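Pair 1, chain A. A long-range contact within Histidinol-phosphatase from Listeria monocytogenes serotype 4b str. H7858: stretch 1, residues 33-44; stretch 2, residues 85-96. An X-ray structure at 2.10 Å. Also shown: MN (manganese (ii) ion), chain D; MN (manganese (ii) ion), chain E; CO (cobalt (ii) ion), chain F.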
# COMPACT_ATOMS: atom_id res chain seq x y z
N ASP A 33 17.56 10.19 3.77
CA ASP A 33 17.47 11.28 4.77
C ASP A 33 16.02 11.40 5.28
O ASP A 33 15.82 12.12 6.24
CB ASP A 33 18.03 12.59 4.24
CG ASP A 33 17.63 12.87 2.81
OD1 ASP A 33 16.41 12.93 2.59
OD2 ASP A 33 18.55 12.94 1.95
N GLU A 34 15.07 10.66 4.72
CA GLU A 34 13.65 10.74 5.15
C GLU A 34 13.01 9.36 5.01
O GLU A 34 13.26 8.68 4.00
CB GLU A 34 12.93 11.80 4.35
CG GLU A 34 11.61 12.18 4.93
CD GLU A 34 11.00 13.42 4.30
OE1 GLU A 34 11.61 13.95 3.39
OE2 GLU A 34 9.91 13.83 4.72
N TYR A 35 12.23 8.96 6.01
CA TYR A 35 11.83 7.55 6.21
C TYR A 35 10.49 7.52 6.94
O TYR A 35 10.43 8.06 8.06
CB TYR A 35 12.97 6.85 6.95
CG TYR A 35 12.84 5.37 7.15
CD1 TYR A 35 12.08 4.87 8.20
CD2 TYR A 35 13.52 4.46 6.36
CE1 TYR A 35 12.00 3.52 8.45
CE2 TYR A 35 13.43 3.10 6.58
CZ TYR A 35 12.67 2.62 7.64
OH TYR A 35 12.59 1.29 7.91
N SER A 36 9.47 6.91 6.34
CA SER A 36 8.12 6.79 6.92
C SER A 36 7.87 5.34 7.37
O SER A 36 8.00 4.40 6.57
CB SER A 36 7.05 7.29 5.97
OG SER A 36 7.13 8.70 5.82
N ILE A 37 7.53 5.21 8.65
CA ILE A 37 7.01 3.97 9.25
C ILE A 37 5.50 4.05 9.14
O ILE A 37 4.89 4.88 9.86
CB ILE A 37 7.48 3.83 10.70
CG1 ILE A 37 9.01 3.87 10.79
CG2 ILE A 37 6.89 2.56 11.30
CD1 ILE A 37 9.52 4.12 12.18
N VAL A 38 4.92 3.23 8.26
CA VAL A 38 3.47 3.23 8.00
C VAL A 38 2.98 1.80 8.16
O VAL A 38 2.68 1.11 7.16
CB VAL A 38 3.15 3.88 6.64
CG1 VAL A 38 3.28 5.40 6.74
CG2 VAL A 38 4.03 3.36 5.51
N GLU A 39 2.91 1.36 9.41
CA GLU A 39 2.51 -0.02 9.75
C GLU A 39 1.03 -0.21 9.39
O GLU A 39 0.25 0.77 9.43
CB GLU A 39 2.79 -0.29 11.22
CG GLU A 39 2.70 -1.76 11.54
CD GLU A 39 3.52 -2.61 10.57
OE1 GLU A 39 4.72 -2.74 10.80
OE2 GLU A 39 2.93 -3.09 9.58
N HIS A 40 0.64 -1.44 9.05
CA HIS A 40 -0.78 -1.78 8.79
C HIS A 40 -1.66 -1.40 9.98
O HIS A 40 -1.38 -1.87 11.11
CB HIS A 40 -0.92 -3.26 8.51
CG HIS A 40 -0.19 -3.66 7.29
ND1 HIS A 40 -0.66 -3.33 6.04
CD2 HIS A 40 0.95 -4.35 7.13
CE1 HIS A 40 0.16 -3.82 5.13
NE2 HIS A 40 1.16 -4.44 5.78
N ALA A 41 -2.69 -0.59 9.75
CA ALA A 41 -3.69 -0.24 10.79
C ALA A 41 -4.49 -1.49 11.13
O ALA A 41 -4.78 -2.27 10.23
CB ALA A 41 -4.60 0.86 10.32
N PRO A 42 -4.88 -1.70 12.40
CA PRO A 42 -5.79 -2.79 12.76
C PRO A 42 -7.08 -2.82 11.92
O PRO A 42 -7.63 -1.77 11.63
CB PRO A 42 -6.14 -2.48 14.23
CG PRO A 42 -4.93 -1.73 14.75
CD PRO A 42 -4.46 -0.90 13.56
N LEU A 43 -7.52 -4.02 11.51
CA LEU A 43 -8.77 -4.18 10.71
C LEU A 43 -9.99 -4.03 11.62
O LEU A 43 -9.87 -4.31 12.79
CB LEU A 43 -8.81 -5.53 10.02
CG LEU A 43 -7.67 -5.81 9.05
CD1 LEU A 43 -7.81 -7.21 8.47
CD2 LEU A 43 -7.66 -4.78 7.94
N SER A 44 -11.11 -3.55 11.08
CA SER A 44 -12.44 -3.60 11.73
C SER A 44 -12.73 -5.06 12.13
O SER A 44 -12.60 -5.94 11.26
CB SER A 44 -13.50 -3.04 10.82
OG SER A 44 -14.74 -3.70 11.04
N ASP A 85 20.32 11.81 12.10
CA ASP A 85 20.74 11.10 10.86
C ASP A 85 19.62 11.05 9.81
O ASP A 85 19.93 10.95 8.63
CB ASP A 85 21.14 9.67 11.18
CG ASP A 85 22.27 9.54 12.19
OD1 ASP A 85 23.41 9.76 11.78
OD2 ASP A 85 21.98 9.17 13.35
N LEU A 86 18.35 11.04 10.22
CA LEU A 86 17.20 10.60 9.39
C LEU A 86 15.96 11.29 9.94
O LEU A 86 15.72 11.17 11.16
CB LEU A 86 17.09 9.08 9.52
CG LEU A 86 16.18 8.39 8.52
CD1 LEU A 86 16.75 8.49 7.13
CD2 LEU A 86 15.98 6.92 8.88
N LEU A 87 15.17 11.95 9.09
CA LEU A 87 13.83 12.44 9.47
C LEU A 87 12.85 11.27 9.37
O LEU A 87 12.58 10.80 8.24
CB LEU A 87 13.43 13.62 8.58
CG LEU A 87 12.03 14.17 8.85
CD1 LEU A 87 11.89 14.56 10.32
CD2 LEU A 87 11.74 15.36 7.93
N ILE A 88 12.33 10.81 10.50
CA ILE A 88 11.39 9.66 10.57
C ILE A 88 9.97 10.18 10.76
O ILE A 88 9.75 10.97 11.67
CB ILE A 88 11.83 8.66 11.65
CG1 ILE A 88 13.18 8.04 11.24
CG2 ILE A 88 10.75 7.61 11.89
CD1 ILE A 88 13.80 7.13 12.24
N HIS A 89 9.05 9.76 9.90
CA HIS A 89 7.60 10.01 10.05
C HIS A 89 6.95 8.72 10.56
O HIS A 89 7.47 7.62 10.27
CB HIS A 89 6.98 10.51 8.74
CG HIS A 89 7.62 11.71 8.15
ND1 HIS A 89 7.62 12.93 8.78
CD2 HIS A 89 8.29 11.89 6.98
CE1 HIS A 89 8.25 13.82 8.02
NE2 HIS A 89 8.68 13.19 6.90
N ILE A 90 5.88 8.87 11.33
CA ILE A 90 5.13 7.73 11.92
C ILE A 90 3.68 7.84 11.47
O ILE A 90 3.07 8.89 11.61
CB ILE A 90 5.26 7.74 13.45
CG1 ILE A 90 6.73 7.78 13.88
CG2 ILE A 90 4.51 6.55 14.02
CD1 ILE A 90 6.93 8.00 15.36
N GLY A 91 3.14 6.76 10.96
CA GLY A 91 1.71 6.69 10.62
C GLY A 91 1.31 5.28 10.31
O GLY A 91 1.91 4.33 10.87
N PHE A 92 0.30 5.13 9.46
CA PHE A 92 -0.25 3.82 9.10
C PHE A 92 -0.36 3.69 7.59
O PHE A 92 -0.60 4.71 6.88
CB PHE A 92 -1.65 3.66 9.71
CG PHE A 92 -1.64 3.70 11.21
CD1 PHE A 92 -1.19 2.61 11.95
CD2 PHE A 92 -2.03 4.85 11.88
CE1 PHE A 92 -1.15 2.65 13.33
CE2 PHE A 92 -2.03 4.87 13.27
CZ PHE A 92 -1.60 3.78 13.99
N GLU A 93 -0.23 2.45 7.13
CA GLU A 93 -0.85 1.98 5.88
C GLU A 93 -2.27 1.61 6.26
O GLU A 93 -2.48 0.56 6.93
CB GLU A 93 -0.10 0.82 5.25
CG GLU A 93 -0.63 0.52 3.85
CD GLU A 93 0.05 -0.62 3.13
OE1 GLU A 93 0.96 -1.23 3.74
OE2 GLU A 93 -0.32 -0.89 1.96
N VAL A 94 -3.21 2.48 5.90
CA VAL A 94 -4.64 2.36 6.24
C VAL A 94 -5.32 1.58 5.13
O VAL A 94 -5.25 1.99 3.98
CB VAL A 94 -5.25 3.75 6.46
CG1 VAL A 94 -6.71 3.64 6.87
CG2 VAL A 94 -4.46 4.55 7.50
N ASP A 95 -5.98 0.47 5.49
CA ASP A 95 -6.85 -0.26 4.54
C ASP A 95 -8.05 0.64 4.21
O ASP A 95 -8.70 1.14 5.16
CB ASP A 95 -7.31 -1.60 5.11
CG ASP A 95 -6.29 -2.68 4.87
OD1 ASP A 95 -6.32 -3.29 3.77
OD2 ASP A 95 -5.43 -2.83 5.74
N TYR A 96 -8.32 0.82 2.93
CA TYR A 96 -9.65 1.24 2.45
C TYR A 96 -10.52 -0.03 2.47
O TYR A 96 -10.26 -0.99 1.71
CB TYR A 96 -9.62 1.95 1.10
CG TYR A 96 -10.99 2.44 0.74
CD1 TYR A 96 -11.58 3.48 1.45
CD2 TYR A 96 -11.75 1.80 -0.22
CE1 TYR A 96 -12.87 3.89 1.18
CE2 TYR A 96 -13.04 2.22 -0.52
CZ TYR A 96 -13.60 3.27 0.19
OH TYR A 96 -14.85 3.67 -0.09
MN MN D . 2.56 -5.82 4.94
MN MN E . -0.13 -2.68 0.93
CO CO F . 2.80 -1.88 2.81
O HOH W 1 -2.83 -1.71 5.40
O HOH W 2 -5.64 -1.33 7.78
O HOH W 3 0.17 -4.51 -0.48
O HOH W 4 1.63 -2.34 1.00

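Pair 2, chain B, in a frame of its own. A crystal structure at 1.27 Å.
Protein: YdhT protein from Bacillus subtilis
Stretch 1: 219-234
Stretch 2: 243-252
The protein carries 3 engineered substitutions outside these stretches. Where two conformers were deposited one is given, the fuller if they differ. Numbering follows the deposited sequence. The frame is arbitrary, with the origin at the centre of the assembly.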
# COMPACT_ATOMS: atom_id res chain seq x y z
N HIS B 219 -10.95 -9.09 5.99
CA HIS B 219 -9.73 -9.64 5.42
C HIS B 219 -8.71 -8.53 5.12
O HIS B 219 -7.72 -8.79 4.44
CB HIS B 219 -10.06 -10.42 4.15
CG HIS B 219 -10.63 -9.57 3.05
ND1 HIS B 219 -11.55 -8.57 3.29
CD2 HIS B 219 -10.37 -9.55 1.72
CE1 HIS B 219 -11.85 -7.98 2.14
NE2 HIS B 219 -11.15 -8.56 1.18
N LEU B 220 -8.95 -7.32 5.62
CA LEU B 220 -8.09 -6.18 5.30
C LEU B 220 -7.07 -5.89 6.39
O LEU B 220 -7.38 -5.89 7.58
CB LEU B 220 -8.92 -4.92 5.06
CG LEU B 220 -10.03 -5.01 4.01
CD1 LEU B 220 -10.77 -3.70 3.87
CD2 LEU B 220 -9.46 -5.47 2.66
N ILE B 221 -5.84 -5.64 5.93
CA ILE B 221 -4.74 -5.18 6.77
C ILE B 221 -4.47 -3.76 6.32
O ILE B 221 -4.18 -3.52 5.15
CB ILE B 221 -3.51 -6.09 6.57
CG1 ILE B 221 -3.81 -7.50 7.12
CG2 ILE B 221 -2.27 -5.49 7.24
CD1 ILE B 221 -2.72 -8.53 6.84
N TRP B 222 -4.62 -2.81 7.24
CA TRP B 222 -4.66 -1.39 6.91
C TRP B 222 -3.29 -0.74 6.94
O TRP B 222 -2.57 -0.83 7.95
CB TRP B 222 -5.62 -0.69 7.89
CG TRP B 222 -7.03 -1.08 7.62
CD1 TRP B 222 -7.65 -2.23 8.01
CD2 TRP B 222 -7.98 -0.35 6.84
NE1 TRP B 222 -8.94 -2.25 7.53
CE2 TRP B 222 -9.16 -1.11 6.81
CE3 TRP B 222 -7.95 0.89 6.20
CZ2 TRP B 222 -10.31 -0.67 6.15
CZ3 TRP B 222 -9.10 1.32 5.54
CH2 TRP B 222 -10.25 0.54 5.51
N VAL B 223 -2.92 -0.10 5.82
CA VAL B 223 -1.56 0.44 5.65
C VAL B 223 -1.60 1.96 5.53
O VAL B 223 -2.32 2.50 4.69
CB VAL B 223 -0.87 -0.19 4.41
CG1 VAL B 223 0.57 0.27 4.26
CG2 VAL B 223 -0.95 -1.73 4.47
N TYR B 224 -0.80 2.65 6.35
CA TYR B 224 -0.68 4.12 6.37
C TYR B 224 0.66 4.47 5.76
O TYR B 224 1.70 4.07 6.30
CB TYR B 224 -0.74 4.57 7.83
CG TYR B 224 -0.32 6.00 8.10
CD1 TYR B 224 -1.18 7.07 7.81
CD2 TYR B 224 0.92 6.29 8.67
CE1 TYR B 224 -0.82 8.38 8.06
CE2 TYR B 224 1.30 7.62 8.91
CZ TYR B 224 0.42 8.64 8.61
OH TYR B 224 0.76 9.95 8.85
N SER B 225 0.65 5.23 4.66
CA SER B 225 1.85 5.40 3.84
C SER B 225 2.13 6.84 3.40
O SER B 225 1.88 7.22 2.25
CB SER B 225 1.81 4.46 2.62
OG SER B 225 0.64 4.64 1.84
N PRO B 226 2.70 7.66 4.31
CA PRO B 226 3.19 8.97 3.90
C PRO B 226 4.34 8.88 2.89
O PRO B 226 5.01 7.83 2.77
CB PRO B 226 3.70 9.57 5.19
CG PRO B 226 3.89 8.42 6.14
CD PRO B 226 2.92 7.38 5.74
N ASP B 227 4.56 9.98 2.19
CA ASP B 227 5.71 10.12 1.31
C ASP B 227 6.97 10.44 2.11
O ASP B 227 6.96 11.32 2.98
CB ASP B 227 5.43 11.24 0.32
CG ASP B 227 6.33 11.19 -0.87
OD1 ASP B 227 5.94 10.51 -1.83
OD2 ASP B 227 7.41 11.81 -0.83
N ALA B 228 8.08 9.79 1.75
CA ALA B 228 9.37 10.02 2.42
C ALA B 228 9.96 11.39 2.16
O ALA B 228 10.80 11.86 2.93
CB ALA B 228 10.36 8.96 2.00
N ASN B 229 9.56 12.03 1.06
CA ASN B 229 10.18 13.27 0.63
C ASN B 229 9.40 14.52 1.00
O ASN B 229 9.65 15.58 0.43
CB ASN B 229 10.46 13.22 -0.88
CG ASN B 229 11.44 12.11 -1.27
OD1 ASN B 229 12.23 11.64 -0.45
ND2 ASN B 229 11.39 11.69 -2.53
N ARG B 230 8.50 14.40 1.97
CA ARG B 230 7.78 15.54 2.50
C ARG B 230 7.71 15.45 4.02
O ARG B 230 7.87 14.37 4.59
CB ARG B 230 6.36 15.60 1.91
CG ARG B 230 6.31 15.85 0.41
CD ARG B 230 6.80 17.25 0.05
NE ARG B 230 6.61 17.56 -1.37
CZ ARG B 230 7.49 17.28 -2.33
NH1 ARG B 230 8.63 16.66 -2.05
NH2 ARG B 230 7.22 17.64 -3.57
N ASP B 231 7.48 16.59 4.67
CA ASP B 231 7.39 16.65 6.12
C ASP B 231 6.10 16.02 6.63
O ASP B 231 5.26 15.56 5.85
CB ASP B 231 7.46 18.12 6.58
CG ASP B 231 8.76 18.81 6.20
OD1 ASP B 231 9.79 18.13 6.01
OD2 ASP B 231 8.74 20.06 6.12
N PHE B 232 5.96 15.98 7.96
CA PHE B 232 4.71 15.65 8.63
C PHE B 232 4.33 14.19 8.51
O PHE B 232 3.16 13.86 8.38
CB PHE B 232 3.55 16.54 8.15
CG PHE B 232 3.92 17.98 7.97
CD1 PHE B 232 4.45 18.73 9.01
CD2 PHE B 232 3.75 18.59 6.73
CE1 PHE B 232 4.82 20.06 8.82
CE2 PHE B 232 4.10 19.91 6.53
CZ PHE B 232 4.64 20.65 7.57
N LYS B 233 5.32 13.30 8.58
CA LYS B 233 5.05 11.89 8.37
C LYS B 233 4.10 11.30 9.39
O LYS B 233 3.34 10.40 9.06
CB LYS B 233 6.33 11.06 8.41
CG LYS B 233 7.04 10.89 7.11
CD LYS B 233 8.20 11.82 7.05
CE LYS B 233 9.04 11.62 5.81
NZ LYS B 233 9.91 12.79 5.65
N THR B 234 4.14 11.78 10.63
CA THR B 234 3.28 11.25 11.68
C THR B 234 2.07 12.10 12.01
O THR B 234 1.16 11.62 12.68
CB THR B 234 4.04 10.97 12.99
OG1 THR B 234 4.52 12.20 13.54
CG2 THR B 234 5.19 10.00 12.76
N VAL B 243 -4.93 1.47 11.94
CA VAL B 243 -3.73 1.20 11.14
C VAL B 243 -3.04 -0.04 11.64
O VAL B 243 -2.74 -0.15 12.83
CB VAL B 243 -2.73 2.39 11.21
CG1 VAL B 243 -1.44 2.06 10.45
CG2 VAL B 243 -3.34 3.66 10.63
N ASP B 244 -2.76 -0.96 10.73
CA ASP B 244 -1.98 -2.16 11.05
C ASP B 244 -0.49 -2.02 10.75
O ASP B 244 0.35 -2.52 11.51
CB ASP B 244 -2.54 -3.37 10.28
CG ASP B 244 -3.92 -3.76 10.74
OD1 ASP B 244 -4.07 -4.06 11.94
OD2 ASP B 244 -4.85 -3.77 9.92
N ILE B 245 -0.16 -1.37 9.63
CA ILE B 245 1.21 -1.25 9.14
C ILE B 245 1.44 0.19 8.76
O ILE B 245 0.58 0.81 8.15
CB ILE B 245 1.46 -2.18 7.91
CG1 ILE B 245 1.35 -3.65 8.32
CG2 ILE B 245 2.81 -1.90 7.22
CD1 ILE B 245 1.37 -4.65 7.17
N VAL B 246 2.59 0.73 9.17
CA VAL B 246 3.01 2.06 8.74
C VAL B 246 4.14 1.92 7.72
O VAL B 246 4.86 0.91 7.71
CB VAL B 246 3.47 2.95 9.93
CG1 VAL B 246 2.30 3.17 10.87
CG2 VAL B 246 4.67 2.33 10.69
N GLY B 247 4.32 2.92 6.87
CA GLY B 247 5.40 2.80 5.92
C GLY B 247 5.65 4.05 5.13
O GLY B 247 4.93 5.03 5.26
N LEU B 248 6.68 3.99 4.30
CA LEU B 248 7.06 5.11 3.45
C LEU B 248 6.97 4.76 1.99
O LEU B 248 7.46 3.72 1.56
CB LEU B 248 8.51 5.53 3.75
CG LEU B 248 8.73 6.14 5.12
CD1 LEU B 248 10.21 6.25 5.43
CD2 LEU B 248 8.07 7.52 5.24
N ASP B 249 6.36 5.67 1.23
CA ASP B 249 6.52 5.71 -0.21
C ASP B 249 7.78 6.52 -0.50
O ASP B 249 7.84 7.71 -0.19
CB ASP B 249 5.31 6.36 -0.87
CG ASP B 249 4.07 5.47 -0.88
OD1 ASP B 249 4.02 4.46 -0.14
OD2 ASP B 249 3.13 5.77 -1.66
N ALA B 250 8.79 5.87 -1.06
CA ALA B 250 10.15 6.42 -1.15
C ALA B 250 10.67 6.32 -2.58
O ALA B 250 10.93 5.22 -3.07
CB ALA B 250 11.10 5.70 -0.18
N TYR B 251 10.79 7.46 -3.23
CA TYR B 251 11.43 7.54 -4.54
C TYR B 251 12.67 8.38 -4.37
O TYR B 251 12.61 9.50 -3.91
CB TYR B 251 10.48 8.12 -5.60
CG TYR B 251 9.36 7.16 -5.92
CD1 TYR B 251 9.47 6.26 -6.98
CD2 TYR B 251 8.22 7.11 -5.12
CE1 TYR B 251 8.45 5.34 -7.25
CE2 TYR B 251 7.19 6.19 -5.38
CZ TYR B 251 7.32 5.32 -6.45
OH TYR B 251 6.33 4.40 -6.73
N PHE B 252 13.82 7.81 -4.71
CA PHE B 252 15.08 8.38 -4.25
C PHE B 252 16.21 7.95 -5.16
O PHE B 252 16.09 6.98 -5.94
CB PHE B 252 15.37 7.89 -2.83
CG PHE B 252 15.34 6.40 -2.70
CD1 PHE B 252 16.47 5.63 -2.98
CD2 PHE B 252 14.17 5.75 -2.32
CE1 PHE B 252 16.44 4.24 -2.88
CE2 PHE B 252 14.13 4.38 -2.22
CZ PHE B 252 15.26 3.62 -2.49
O HOH W 5 -7.30 -4.96 10.50
O HOH W 6 9.52 9.68 -1.86

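The sharpest difference lies at one matched position near the C-terminal end of the contact, E93(A) in pair 1 and D249(B) in pair 2. E93(A) reaches out in a fully extended chain and binds two metals, OE2 at 2.1 Å from the manganese of chain E and OE1 at 2.2 Å from the cobalt. D249(B), one methylene shorter, binds no metal here; its OD1 lies 3.5 Å from S225(B) CB, and both carboxylate oxygens are hydrogen-bonded elsewhere in the structure. The neighbouring match follows suit: H40(A) holds the manganese of chain D with NE2 at 2.1 Å, whereas D227(B) turns its carboxylate to its own loop, where OD2 accepts from N229(B) N at 2.9 Å, within the type I turn from D227(B) to R230(B).

Beneath these differences the backbones agree to 0.7 Å over 14 central residues. Each pair sets two parallel strands side by side, with axes at 39° in pair 1 and 36° in pair 2, and the same ladder recurs. I37(A) N donates to H89(A) O at 2.9 Å, as Y224(B) N does to I245(B) O at 2.9 Å; G91(A) N returns to I37(A) O at 2.8 Å, as G247(B) N does to Y224(B) O at 2.9 Å. The next rung is where the ladders part. E39(A) N makes only a weak bond to G91(A) O, at 3.5 Å, while P226(B), which has no amide hydrogen, sets its CD 3.1 Å from G247(B) O. The ladder then resumes in both: A41(A) N to E93(A) O at 3.1 Å, A228(B) N to D249(B) O at 2.9 Å.

One rule is kept outright: glycine matches glycine. An ideal CB on G91(A) would lie 4.0 Å from V38(A) CG1, and one on G247(B) 4.4 Å from Y224(B) O, so neither site shows an outright clash. Alanine also matches alanine, A41(A) with A228(B), their side-chain centres 0.2 Å apart. A41(A) CB packs at 4.1 Å on F92(A) CB; A228(B) CB meets L248(B) CD2 at 4.2 Å and A250(B) CB at 4.0 Å. A phenylalanine and a leucine thus serve the same matched site.

Earlier in the strands, polar and apolar solutions trade places. E34(A) OE2 accepts from H89(A) NE2 at 2.6 Å, and at the matched positions I221(B) CG2 packs on I245(B) CD1 at 3.7 Å. Between them, S36(A) OG approaches H89(A) CB at 3.4 Å where V223(B) CG2 sits 4.2 Å from I245(B) CB. The exchange reverses at the match of I88(A) with D244(B): I88(A) CG2 packs on I37(A) CD1 at 3.7 Å, but D244(B) OD2 accepts from W222(B) N at 2.9 Å, a side chain accepting from the amide that matches Y35(A) N, which in pair 1 donates to a backbone oxygen, L87(A) O, at 2.9 Å. For a designer, the lesson is that the same backbone register accommodates different side chains, paired by a hydrogen bond or by apolar packing.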